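Local coordinates for protein YPM (Yersinia pseudotuberculosis, PDB 1PM4) that acts as a superantigenic mitogen, a jelly-roll toxin that probably stimulates T cells as other bacterial superantigens do, at residues A[40-43]-A[44-47]. Residues are numbered along the deposited sequence; the frame is centred on the assembly and turned at random.
Sequences STNV and NADM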
# COMPACT_ATOMS: atom_id res chain seq x y z
N SER A 40 -8.06 20.69 -8.94
CA SER A 40 -7.59 21.78 -9.78
C SER A 40 -8.76 22.49 -10.47
O SER A 40 -9.74 21.81 -10.91
CB SER A 40 -6.63 21.27 -10.83
OG SER A 40 -6.16 22.31 -11.67
N THR A 41 -8.67 23.82 -10.52
CA THR A 41 -9.62 24.58 -11.35
C THR A 41 -9.42 24.35 -12.83
O THR A 41 -10.28 24.78 -13.60
CB THR A 41 -9.56 26.09 -11.07
OG1 THR A 41 -8.26 26.62 -11.37
CG2 THR A 41 -9.88 26.39 -9.63
N ASN A 42 -8.32 23.72 -13.25
CA ASN A 42 -8.09 23.27 -14.59
C ASN A 42 -8.86 22.00 -14.79
O ASN A 42 -8.50 21.00 -14.29
CB ASN A 42 -6.63 23.09 -14.86
CG ASN A 42 -6.31 22.52 -16.23
OD1 ASN A 42 -7.18 22.37 -17.11
ND2 ASN A 42 -5.03 22.21 -16.42
N VAL A 43 -9.91 22.05 -15.60
CA VAL A 43 -10.79 20.87 -15.71
C VAL A 43 -10.01 19.73 -16.37
O VAL A 43 -10.36 18.56 -16.24
CB VAL A 43 -12.07 21.22 -16.55
CG1 VAL A 43 -12.94 20.04 -16.70
CG2 VAL A 43 -12.84 22.33 -15.84
N ASN A 44 -8.97 20.09 -17.10
CA ASN A 44 -8.18 19.11 -17.82
C ASN A 44 -6.95 18.62 -17.04
O ASN A 44 -6.09 17.94 -17.59
CB ASN A 44 -7.70 19.68 -19.14
CG ASN A 44 -8.84 20.07 -20.10
OD1 ASN A 44 -9.96 19.58 -20.00
ND2 ASN A 44 -8.53 20.95 -21.03
N ALA A 45 -6.86 18.97 -15.79
CA ALA A 45 -5.66 18.67 -15.04
C ALA A 45 -5.39 17.18 -14.98
O ALA A 45 -6.35 16.36 -14.85
CB ALA A 45 -5.81 19.25 -13.66
N ASP A 46 -4.11 16.81 -15.07
CA ASP A 46 -3.66 15.45 -14.96
C ASP A 46 -2.54 15.39 -13.92
O ASP A 46 -1.40 15.86 -14.22
CB ASP A 46 -3.13 15.00 -16.29
CG ASP A 46 -2.71 13.56 -16.29
OD1 ASP A 46 -2.67 12.88 -15.24
OD2 ASP A 46 -2.39 13.06 -17.41
N MET A 47 -2.87 15.02 -12.66
CA MET A 47 -1.93 15.05 -11.53
C MET A 47 -2.08 13.81 -10.65
O MET A 47 -3.12 13.11 -10.64
CB MET A 47 -2.21 16.28 -10.64
CG MET A 47 -2.11 17.55 -11.42
SD MET A 47 -2.43 18.94 -10.21
CE MET A 47 -2.63 20.24 -11.35
O HOH W 1 -3.72 19.73 -18.36
O HOH W 2 -8.95 16.83 -14.08
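The carboxamide of Asn-42 folds over the turn that follows it, and its OD1 takes the backbone N-H of Asn-44 at 2.9 Å. This Asx turn is superimposed on a type I beta turn running from Asn-42 to Ala-45, closed by the bond from Ala-45 N to Asn-42 O (3.0 Å). With CG anti to the backbone N (chi1 176°), the amide lies beside its own carbonyl, and the N-H of Asn-44 meets OD1 from above the carbonyl plane, 57° out of it. The Asn-44 side chain crosses that of Asn-42 at about a right angle, the two amide planes 65° apart; its CB rests 3.4 Å from Asn-42 OD1. On the ND2 side, Asn-42 donates to Ser-96 OG and gives a weak bond to a water that in turn donates to Asn-44 O. Beneath the turn, the Ala-45 methyl packs against Ser-40 CB at 3.6 Å, while the extended Met-47 chain brings CE to 4.1 Å from Ser-40 OG. That hydroxyl accepts from Asn-42 N at 3.0 Å, forming an ST turn, and also bonds to Asn-97 O. Ile-68 touches both Ser-40 and Ala-45. Two polar side chains two residues apart, Ser-40 and Asn-42, thus each hold a backbone N-H two residues ahead, which would stiffen this surface loop where it crosses from strand 32-39 in one jelly-roll sheet to strand 47-54 in the other.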